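Local coordinates for DUF2235 domain-containing protein (Pseudomonas aeruginosa, PDB 4O5P), which acts as a type VI secretion phospholipase effector, probably hydrolysing membrane phospholipids of target cells with an alpha/beta-hydrolase catalytic domain, at residues G73-D78 with V119-P124; P124-F129 with E143-W148; S624-D629 with F682-V687. One frame throughout, in Å; residues are numbered along the deposited sequence.

Interaction 1: G73-D78 with V119-P124; sequences GTNNND and VGTVFP
Two loops that leave the C-terminal ends of neighbouring parallel strands, 62-71 and 111-116, meet where Thr-74 and Asn-75 pack on Val-119 and Thr-121, beside the probable nucleophile elbow of the alpha/beta-hydrolase fold. Residues 73-76 make a type II beta turn, closed by a bond from Asn-76 N to Gly-73 O. At the tip of that turn the backbone N of Asn-75 donates to Val-119 O at 3.0 Å, in a bond with an N-H...O angle of 162° that meets the oxygen nearly along the C=O axis. Further along, Thr-121 wedges between the turn and Asn-77. Its CG2, anti to the carbonyl carbon, lies 3.6 Å from Asn-75 C and packs on the turn backbone, while OG1 takes a weak hydrogen bond from Asn-77 ND2 at 3.3 Å. Chi1 of 180° puts Asn-77 CG, the amide carbon, anti to the backbone N; behind it CB of Asn-77 packs 3.7 Å from Thr-121 CB. A water extends this polar link: it accepts from Asn-77 ND2 and donates to Val-122 O, 2.7 Å away. The other end of the same amide is engaged too, for Asn-77 OD1 caps the N-terminus of helix 78-81 through Ala-80 N, and Thr-121 OG1 is also bonded to Gly-118 O. Thr-74 turns its CB away from the facing loop, and its OG1 is hydrogen-bonded to Ser-237 OG, the likely nucleophile, and to Arg-238 NH1. The straight backbone bond and the two-sided use of the Asn-77 amide thus tie the turn carrying Thr-74 to the adjacent loop, consistent with a second-shell part in fixing the hydroxyl that contacts Ser-237.

Interaction 2: P124-F129 with E143-W148; sequences PDIKEF and ENRINW
Chi1 of -175° sets Glu-128 CG anti to its backbone N, and the extended chain beyond it carries the carboxylate to Arg-145, whose own chain is extended from CG to NE. The two side chains cross at about a right angle, and in a salt bridge the guanidinium grips the acid end-on with NH1 and NH2. NH1 of Arg-145 lies 2.9 Å from Glu-128 OE1, which is close to the guanidinium plane and is met on its syn side, tilted out of the carboxylate plane; NH2 of Arg-145 reaches Glu-128 OE2 at 3.0 Å from above the carboxylate plane, the two flat groups being turned 58° apart. A water adds a third tie to the acid, donating to Glu-128 OE1 at 2.6 Å and accepting from Asn-144 ND2. Glu-128 belongs, with Lys-127, to a G1 beta bulge facing Phe-123, in the loop between strand 111-116 and helix 139-162, which here lies against one side of that helix. Between the polar ends sits Ile-126: its CG2 is 3.7 Å from Asn-144 O and touches Trp-148 CB, while CD1 lies 3.8 Å from Asn-144 CB and also touches Arg-145 NH1. One helical turn on, the indole NE1 of Trp-148 donates to Asp-125 OD2 at 3.2 Å, reaching it on the anti side with a bent N-H...O angle of 145°. The same indole stacks edge-to-face with Phe-123, and Arg-145 NE and NH1 bond the carbonyl oxygens of Pro-117 and Gly-141.

Interaction 3: S624-D629 with F682-V687; sequences SQIHRD and FRYRLV
Ile-626 presses its ethyl branch onto the ring of Tyr-684, the two side chains meeting tip to tip. CD1 of Ile-626 stands over one face of the ring, 3.8 Å from the centroid and 17° off its normal, a CH-pi contact. CG1 of Ile-626 closes to 3.3 Å from Tyr-684 CE1, a tight contact. Chi1 of -71° puts CG1 anti to the carbonyl carbon, on the tyrosine side; the other branch serves a second aromatic, Ile-626 CG2 lying 3.8 Å from Phe-682 CD2. CD1 also touches the backbone between the two rings, 3.6 Å from Phe-682 C. The Phe-682 ring also reaches the next helix residue, His-627, whose CD2 is 4.0 Å from Phe-682 CE2.

The phenol end of Tyr-684 passes beside the methylene groups of Gln-625, with CG of Gln-625 3.4 Å from Tyr-684 OH. A water bridges onward, donating a hydrogen bond to Asp-629 OD2 and accepting one from Tyr-684 OH at 2.6 Å; it lies in the plane of the tyrosine ring. That carboxylate is in turn held by a salt bridge to Arg-474, while His-627 NE2 bonds Tyr-586 O and the backbone N of Tyr-684 bonds Glu-622 OE1, one turn before Ile-626 on its helix.

The contact joins helix 616-637 to an extended segment leading into strand 687-689, within the C-terminal Tle1-like family region. Helix 469-487 flanks it, touched by Gln-625, Ile-626 and Asp-629; Phe-682 rests on helix 571-587; and beyond the contact the segment runs on past strand 346-353, where Leu-686 is backbone-bonded to Leu-346.

Along the chain the three contacts come in series. Interactions 1 and 2 adjoin, their centres 10 Å apart: they share Pro-124, and Phe-123 N probably bonds Glu-128 O. The loop after strand 111-116 first passes alongside the turn 73-76, next to the probable nucleophile elbow, and then lies against helix 139-162. Interaction 3 stands apart in the C-terminal Tle1-like region, its centre about 31 Å from that of interaction 1 and about 38 Å from that of interaction 2, on the opposite side of the chain's centre from interaction 2. Yet Arg-685, in segment 682-687 but not touching segment 624-629, forms a salt bridge with Asp-281 of the presumed catalytic triad, linking this region to the hydrolase core.

Interaction 1: G73-D78 with V119-P124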
loop_
_atom_site.group_PDB
_atom_site.type_symbol
_atom_site.label_atom_id
_atom_site.label_comp_id
_atom_site.label_asym_id
_atom_site.label_seq_id
_atom_site.Cartn_x
_atom_site.Cartn_y
_atom_site.Cartn_z
ATOM N N GLY A 73 2.538 5.559 -1.473
ATOM C CA GLY A 73 1.431 4.830 -0.894
ATOM C C GLY A 73 0.070 5.260 -1.382
ATOM O O GLY A 73 -0.060 6.141 -2.233
ATOM N N THR A 74 -0.945 4.618 -0.821
ATOM C CA THR A 74 -2.336 4.898 -1.114
ATOM C C THR A 74 -2.641 6.368 -0.880
ATOM O O THR A 74 -2.436 6.874 0.218
ATOM C CB THR A 74 -3.222 4.063 -0.180
ATOM O OG1 THR A 74 -2.806 2.690 -0.252
ATOM C CG2 THR A 74 -4.685 4.188 -0.574
ATOM N N ASN A 75 -3.137 7.036 -1.922
ATOM C CA ASN A 75 -3.514 8.449 -1.865
ATOM C C ASN A 75 -2.346 9.392 -1.571
ATOM O O ASN A 75 -2.555 10.548 -1.193
ATOM C CB ASN A 75 -4.653 8.695 -0.862
ATOM C CG ASN A 75 -5.436 9.959 -1.172
ATOM O OD1 ASN A 75 -5.816 10.198 -2.324
ATOM N ND2 ASN A 75 -5.684 10.778 -0.148
ATOM N N ASN A 76 -1.121 8.899 -1.735
ATOM C CA ASN A 76 0.052 9.759 -1.620
ATOM C C ASN A 76 0.564 10.218 -2.979
ATOM O O ASN A 76 0.895 9.390 -3.844
ATOM C CB ASN A 76 1.185 9.023 -0.909
ATOM C CG ASN A 76 0.794 8.540 0.455
ATOM O OD1 ASN A 76 0.499 7.368 0.635
ATOM N ND2 ASN A 76 0.788 9.439 1.433
ATOM N N ASN A 77 0.675 11.528 -3.157
ATOM C CA ASN A 77 1.192 12.090 -4.402
ATOM C C ASN A 77 2.149 13.221 -4.057
ATOM O O ASN A 77 1.725 14.224 -3.481
ATOM C CB ASN A 77 0.028 12.616 -5.245
ATOM C CG ASN A 77 0.480 13.226 -6.550
ATOM O OD1 ASN A 77 1.046 14.316 -6.569
ATOM N ND2 ASN A 77 0.216 12.534 -7.657
ATOM N N ASP A 78 3.429 13.066 -4.403
ATOM C CA ASP A 78 4.457 14.008 -3.963
ATOM C C ASP A 78 4.200 15.442 -4.428
ATOM O O ASP A 78 4.268 16.369 -3.624
ATOM C CB ASP A 78 5.859 13.549 -4.399
ATOM C CG ASP A 78 6.959 14.372 -3.756
ATOM O OD1 ASP A 78 6.725 14.921 -2.663
ATOM O OD2 ASP A 78 8.059 14.483 -4.327
ATOM N N VAL A 119 -1.571 5.041 -5.871
ATOM C CA VAL A 119 -2.862 4.740 -6.473
ATOM C C VAL A 119 -3.899 5.686 -5.904
ATOM O O VAL A 119 -3.808 6.093 -4.739
ATOM C CB VAL A 119 -3.301 3.296 -6.202
ATOM C CG1 VAL A 119 -2.470 2.328 -7.018
ATOM C CG2 VAL A 119 -3.217 2.981 -4.700
ATOM N N GLY A 120 -4.873 6.054 -6.729
ATOM C CA GLY A 120 -5.917 6.967 -6.296
ATOM C C GLY A 120 -5.551 8.416 -6.550
ATOM O O GLY A 120 -6.348 9.331 -6.300
ATOM N N THR A 121 -4.325 8.625 -7.019
ATOM C CA THR A 121 -3.875 9.948 -7.402
ATOM C C THR A 121 -3.515 9.969 -8.877
ATOM O O THR A 121 -3.207 8.928 -9.474
ATOM C CB THR A 121 -2.677 10.422 -6.561
ATOM O OG1 THR A 121 -1.492 9.739 -6.980
ATOM C CG2 THR A 121 -2.929 10.163 -5.079
ATOM N N VAL A 122 -3.572 11.157 -9.468
ATOM C CA VAL A 122 -3.320 11.320 -10.892
ATOM C C VAL A 122 -1.876 10.927 -11.295
ATOM O O VAL A 122 -0.901 11.261 -10.597
ATOM C CB VAL A 122 -3.656 12.766 -11.317
ATOM C CG1 VAL A 122 -3.068 13.090 -12.655
ATOM C CG2 VAL A 122 -5.182 12.977 -11.321
ATOM N N PHE A 123 -1.762 10.199 -12.408
ATOM C CA PHE A 123 -0.480 9.769 -12.949
ATOM C C PHE A 123 -0.548 9.871 -14.471
ATOM O O PHE A 123 -1.024 8.943 -15.138
ATOM C CB PHE A 123 -0.188 8.318 -12.555
ATOM C CG PHE A 123 1.268 7.920 -12.701
ATOM C CD1 PHE A 123 2.223 8.845 -13.117
ATOM C CD2 PHE A 123 1.674 6.616 -12.440
ATOM C CE1 PHE A 123 3.557 8.479 -13.253
ATOM C CE2 PHE A 123 3.008 6.245 -12.575
ATOM C CZ PHE A 123 3.947 7.181 -12.991
ATOM N N PRO A 124 -0.088 11.005 -15.019
ATOM C CA PRO A 124 -0.194 11.278 -16.463
ATOM C C PRO A 124 0.527 10.227 -17.300
ATOM O O PRO A 124 0.019 9.862 -18.353
ATOM C CB PRO A 124 0.492 12.639 -16.613
ATOM C CG PRO A 124 0.346 13.288 -15.251
ATOM C CD PRO A 124 0.463 12.150 -14.268
HETATM O O HOH W 1 1.126 13.040 -10.709
#

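Interaction 2: P124-F129 with E143-W148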
loop_
_atom_site.group_PDB
_atom_site.type_symbol
_atom_site.label_atom_id
_atom_site.label_comp_id
_atom_site.label_asym_id
_atom_site.label_seq_id
_atom_site.Cartn_x
_atom_site.Cartn_y
_atom_site.Cartn_z
ATOM N N PRO A 124 -0.088 11.005 -15.019
ATOM C CA PRO A 124 -0.194 11.278 -16.463
ATOM C C PRO A 124 0.527 10.227 -17.300
ATOM O O PRO A 124 0.019 9.862 -18.353
ATOM C CB PRO A 124 0.492 12.639 -16.613
ATOM C CG PRO A 124 0.346 13.288 -15.251
ATOM C CD PRO A 124 0.463 12.150 -14.268
ATOM N N ASP A 125 1.661 9.727 -16.808
ATOM C CA ASP A 125 2.486 8.766 -17.541
ATOM C C ASP A 125 1.762 7.462 -17.887
ATOM O O ASP A 125 2.154 6.755 -18.823
ATOM C CB ASP A 125 3.773 8.442 -16.761
ATOM C CG ASP A 125 4.679 9.648 -16.586
ATOM O OD1 ASP A 125 4.151 10.782 -16.487
ATOM O OD2 ASP A 125 5.921 9.464 -16.536
ATOM N N ILE A 126 0.722 7.140 -17.121
ATOM C CA ILE A 126 -0.096 5.955 -17.379
ATOM C C ILE A 126 -1.531 6.363 -17.747
ATOM O O ILE A 126 -2.457 5.544 -17.728
ATOM C CB ILE A 126 -0.102 4.994 -16.174
ATOM C CG1 ILE A 126 -0.634 5.699 -14.923
ATOM C CG2 ILE A 126 1.314 4.418 -15.937
ATOM C CD1 ILE A 126 -1.132 4.738 -13.858
ATOM N N LYS A 127 -1.683 7.643 -18.072
ATOM C CA LYS A 127 -2.968 8.241 -18.474
ATOM C C LYS A 127 -4.085 8.089 -17.445
ATOM O O LYS A 127 -5.255 7.944 -17.804
ATOM C CB LYS A 127 -3.412 7.733 -19.848
ATOM C CG LYS A 127 -2.483 8.180 -20.971
ATOM C CD LYS A 127 -2.951 7.680 -22.330
ATOM C CE LYS A 127 -2.744 6.196 -22.453
ATOM N NZ LYS A 127 -2.595 5.815 -23.882
ATOM N N GLU A 128 -3.709 8.112 -16.165
ATOM C CA GLU A 128 -4.671 8.110 -15.073
ATOM C C GLU A 128 -4.896 9.571 -14.749
ATOM O O GLU A 128 -4.077 10.193 -14.065
ATOM C CB GLU A 128 -4.087 7.387 -13.862
ATOM C CG GLU A 128 -5.049 7.224 -12.681
ATOM C CD GLU A 128 -4.584 6.134 -11.732
ATOM O OE1 GLU A 128 -3.999 5.139 -12.226
ATOM O OE2 GLU A 128 -4.786 6.267 -10.504
ATOM N N PHE A 129 -5.993 10.131 -15.246
ATOM C CA PHE A 129 -6.191 11.572 -15.152
ATOM C C PHE A 129 -7.141 12.032 -14.045
ATOM O O PHE A 129 -7.257 13.230 -13.776
ATOM C CB PHE A 129 -6.598 12.127 -16.515
ATOM C CG PHE A 129 -5.500 12.044 -17.540
ATOM C CD1 PHE A 129 -4.273 12.647 -17.299
ATOM C CD2 PHE A 129 -5.692 11.375 -18.739
ATOM C CE1 PHE A 129 -3.243 12.591 -18.243
ATOM C CE2 PHE A 129 -4.677 11.313 -19.684
ATOM C CZ PHE A 129 -3.445 11.923 -19.433
ATOM N N GLU A 143 -1.265 -2.334 -11.186
ATOM C CA GLU A 143 -0.549 -3.021 -12.273
ATOM C C GLU A 143 0.177 -2.062 -13.215
ATOM O O GLU A 143 1.325 -2.301 -13.609
ATOM C CB GLU A 143 -1.501 -3.928 -13.065
ATOM C CG GLU A 143 -0.900 -4.477 -14.355
ATOM C CD GLU A 143 -1.864 -5.351 -15.140
ATOM O OE1 GLU A 143 -2.973 -4.882 -15.475
ATOM O OE2 GLU A 143 -1.514 -6.514 -15.428
ATOM N N ASN A 144 -0.499 -0.979 -13.591
ATOM C CA ASN A 144 0.097 0.022 -14.474
ATOM C C ASN A 144 1.294 0.713 -13.836
ATOM O O ASN A 144 2.248 1.084 -14.533
ATOM C CB ASN A 144 -0.934 1.081 -14.869
ATOM C CG ASN A 144 -2.040 0.528 -15.740
ATOM O OD1 ASN A 144 -1.891 -0.519 -16.385
ATOM N ND2 ASN A 144 -3.164 1.234 -15.768
ATOM N N ARG A 145 1.236 0.910 -12.520
ATOM C CA ARG A 145 2.382 1.484 -11.800
ATOM C C ARG A 145 3.604 0.546 -11.758
ATOM O O ARG A 145 4.751 0.980 -11.952
ATOM C CB ARG A 145 1.949 1.912 -10.388
ATOM C CG ARG A 145 1.055 3.153 -10.421
ATOM C CD ARG A 145 0.432 3.470 -9.053
ATOM N NE ARG A 145 -0.263 4.753 -9.076
ATOM C CZ ARG A 145 -1.380 4.986 -9.759
ATOM N NH1 ARG A 145 -1.941 4.022 -10.493
ATOM N NH2 ARG A 145 -1.946 6.182 -9.707
ATOM N N ILE A 146 3.355 -0.734 -11.503
ATOM C CA ILE A 146 4.416 -1.745 -11.579
ATOM C C ILE A 146 5.050 -1.759 -12.979
ATOM O O ILE A 146 6.273 -1.723 -13.127
ATOM C CB ILE A 146 3.861 -3.152 -11.236
ATOM C CG1 ILE A 146 3.334 -3.168 -9.798
ATOM C CG2 ILE A 146 4.945 -4.207 -11.355
ATOM C CD1 ILE A 146 2.313 -4.248 -9.554
ATOM N N ASN A 147 4.216 -1.771 -14.008
ATOM C CA ASN A 147 4.741 -1.833 -15.371
ATOM C C ASN A 147 5.492 -0.573 -15.809
ATOM O O ASN A 147 6.503 -0.659 -16.523
ATOM C CB ASN A 147 3.639 -2.248 -16.361
ATOM C CG ASN A 147 3.276 -3.727 -16.225
ATOM O OD1 ASN A 147 4.130 -4.541 -15.896
ATOM N ND2 ASN A 147 2.002 -4.072 -16.452
ATOM N N TRP A 148 5.000 0.586 -15.375
ATOM C CA TRP A 148 5.716 1.849 -15.527
ATOM C C TRP A 148 7.100 1.700 -14.908
ATOM O O TRP A 148 8.106 2.075 -15.511
ATOM C CB TRP A 148 4.971 2.963 -14.777
ATOM C CG TRP A 148 5.599 4.325 -14.931
ATOM C CD1 TRP A 148 5.409 5.197 -15.968
ATOM C CD2 TRP A 148 6.501 4.972 -14.023
ATOM N NE1 TRP A 148 6.140 6.345 -15.761
ATOM C CE2 TRP A 148 6.821 6.231 -14.572
ATOM C CE3 TRP A 148 7.087 4.605 -12.805
ATOM C CZ2 TRP A 148 7.698 7.120 -13.950
ATOM C CZ3 TRP A 148 7.952 5.492 -12.186
ATOM C CH2 TRP A 148 8.250 6.734 -12.759
HETATM O O HOH W 2 -4.485 3.321 -13.968
#

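Interaction 3: S624-D629 with F682-V687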
loop_
_atom_site.group_PDB
_atom_site.type_symbol
_atom_site.label_atom_id
_atom_site.label_comp_id
_atom_site.label_asym_id
_atom_site.label_seq_id
_atom_site.Cartn_x
_atom_site.Cartn_y
_atom_site.Cartn_z
ATOM N N SER A 624 -13.891 -10.196 22.435
ATOM C CA SER A 624 -13.710 -10.465 23.853
ATOM C C SER A 624 -12.262 -10.401 24.329
ATOM O O SER A 624 -11.980 -9.865 25.400
ATOM C CB SER A 624 -14.376 -11.792 24.249
ATOM O OG SER A 624 -15.791 -11.693 24.095
ATOM N N GLN A 625 -11.339 -10.945 23.556
ATOM C CA GLN A 625 -9.930 -10.871 23.942
ATOM C C GLN A 625 -9.460 -9.408 23.976
ATOM O O GLN A 625 -8.754 -8.997 24.896
ATOM C CB GLN A 625 -9.076 -11.703 22.981
ATOM C CG GLN A 625 -7.630 -11.931 23.435
ATOM C CD GLN A 625 -6.930 -12.954 22.565
ATOM O OE1 GLN A 625 -7.048 -14.164 22.785
ATOM N NE2 GLN A 625 -6.223 -12.475 21.551
ATOM N N ILE A 626 -9.865 -8.621 22.982
ATOM C CA ILE A 626 -9.470 -7.221 22.942
ATOM C C ILE A 626 -10.058 -6.469 24.144
ATOM O O ILE A 626 -9.368 -5.694 24.798
ATOM C CB ILE A 626 -9.884 -6.558 21.618
ATOM C CG1 ILE A 626 -9.008 -7.085 20.475
ATOM C CG2 ILE A 626 -9.720 -5.027 21.680
ATOM C CD1 ILE A 626 -9.521 -6.727 19.080
ATOM N N HIS A 627 -11.326 -6.717 24.433
ATOM C CA HIS A 627 -11.982 -6.071 25.560
ATOM C C HIS A 627 -11.269 -6.406 26.870
ATOM O O HIS A 627 -10.924 -5.508 27.641
ATOM C CB HIS A 627 -13.444 -6.494 25.609
ATOM C CG HIS A 627 -14.327 -5.532 26.329
ATOM N ND1 HIS A 627 -14.380 -5.459 27.703
ATOM C CD2 HIS A 627 -15.219 -4.623 25.865
ATOM C CE1 HIS A 627 -15.265 -4.541 28.056
ATOM N NE2 HIS A 627 -15.789 -4.021 26.962
ATOM N N ARG A 628 -11.017 -7.691 27.100
ATOM C CA ARG A 628 -10.312 -8.139 28.316
ATOM C C ARG A 628 -8.857 -7.666 28.473
ATOM O O ARG A 628 -8.506 -7.080 29.519
ATOM C CB ARG A 628 -10.377 -9.667 28.432
ATOM C CG ARG A 628 -11.795 -10.202 28.442
ATOM C CD ARG A 628 -11.825 -11.672 28.831
ATOM N NE ARG A 628 -12.721 -12.460 27.987
ATOM C CZ ARG A 628 -14.048 -12.423 28.067
ATOM N NH1 ARG A 628 -14.640 -11.623 28.944
ATOM N NH2 ARG A 628 -14.789 -13.182 27.268
ATOM N N ASP A 629 -8.011 -7.959 27.477
ATOM C CA ASP A 629 -6.615 -7.483 27.452
ATOM C C ASP A 629 -6.574 -5.962 27.611
ATOM O O ASP A 629 -5.817 -5.426 28.428
ATOM C CB ASP A 629 -5.887 -7.803 26.124
ATOM C CG ASP A 629 -5.732 -9.302 25.824
ATOM O OD1 ASP A 629 -6.045 -10.177 26.666
ATOM O OD2 ASP A 629 -5.278 -9.600 24.692
ATOM N N PHE A 682 -12.570 -3.216 17.518
ATOM C CA PHE A 682 -12.670 -4.446 18.266
ATOM C C PHE A 682 -12.490 -5.684 17.411
ATOM O O PHE A 682 -13.003 -6.748 17.737
ATOM C CB PHE A 682 -13.957 -4.467 19.089
ATOM C CG PHE A 682 -13.868 -3.615 20.316
ATOM C CD1 PHE A 682 -14.205 -2.272 20.272
ATOM C CD2 PHE A 682 -13.367 -4.152 21.507
ATOM C CE1 PHE A 682 -14.089 -1.478 21.404
ATOM C CE2 PHE A 682 -13.245 -3.373 22.648
ATOM C CZ PHE A 682 -13.611 -2.022 22.604
ATOM N N ARG A 683 -11.720 -5.535 16.339
ATOM C CA ARG A 683 -11.226 -6.669 15.559
ATOM C C ARG A 683 -9.709 -6.556 15.408
ATOM O O ARG A 683 -9.156 -5.440 15.359
ATOM C CB ARG A 683 -11.838 -6.671 14.165
ATOM C CG ARG A 683 -13.315 -7.018 14.126
ATOM C CD ARG A 683 -13.887 -6.808 12.727
ATOM N NE ARG A 683 -15.327 -6.673 12.817
ATOM C CZ ARG A 683 -15.978 -5.519 12.763
ATOM N NH1 ARG A 683 -15.321 -4.384 12.561
ATOM N NH2 ARG A 683 -17.298 -5.511 12.883
ATOM N N TYR A 684 -9.028 -7.688 15.324
ATOM C CA TYR A 684 -7.610 -7.629 14.998
ATOM C C TYR A 684 -7.462 -7.353 13.515
ATOM O O TYR A 684 -8.342 -7.705 12.710
ATOM C CB TYR A 684 -6.884 -8.913 15.396
ATOM C CG TYR A 684 -6.860 -9.127 16.889
ATOM C CD1 TYR A 684 -6.267 -8.207 17.738
ATOM C CD2 TYR A 684 -7.433 -10.257 17.444
ATOM C CE1 TYR A 684 -6.259 -8.414 19.108
ATOM C CE2 TYR A 684 -7.433 -10.460 18.781
ATOM C CZ TYR A 684 -6.848 -9.550 19.609
ATOM O OH TYR A 684 -6.870 -9.813 20.952
ATOM N N ARG A 685 -6.372 -6.687 13.158
ATOM C CA ARG A 685 -6.101 -6.367 11.764
ATOM C C ARG A 685 -5.863 -7.670 11.007
ATOM O O ARG A 685 -5.265 -8.608 11.549
ATOM C CB ARG A 685 -4.861 -5.479 11.683
ATOM C CG ARG A 685 -4.420 -5.115 10.275
ATOM C CD ARG A 685 -3.108 -4.337 10.303
ATOM N NE ARG A 685 -2.880 -3.683 9.021
ATOM C CZ ARG A 685 -1.752 -3.078 8.669
ATOM N NH1 ARG A 685 -0.716 -3.034 9.509
ATOM N NH2 ARG A 685 -1.665 -2.531 7.467
ATOM N N LEU A 686 -6.337 -7.755 9.771
ATOM C CA LEU A 686 -6.065 -8.962 8.987
ATOM C C LEU A 686 -4.633 -8.903 8.476
ATOM O O LEU A 686 -4.182 -7.849 8.002
ATOM C CB LEU A 686 -7.046 -9.104 7.819
ATOM C CG LEU A 686 -6.711 -10.145 6.739
ATOM C CD1 LEU A 686 -6.677 -11.573 7.325
ATOM C CD2 LEU A 686 -7.746 -10.052 5.638
ATOM N N VAL A 687 -3.922 -10.033 8.590
ATOM C CA VAL A 687 -2.538 -10.134 8.146
ATOM C C VAL A 687 -2.368 -11.377 7.285
ATOM O O VAL A 687 -2.784 -12.474 7.676
ATOM C CB VAL A 687 -1.547 -10.232 9.337
ATOM C CG1 VAL A 687 -0.094 -10.249 8.820
ATOM C CG2 VAL A 687 -1.732 -9.087 10.290
HETATM O O HOH W 3 -5.682 -7.991 22.417
#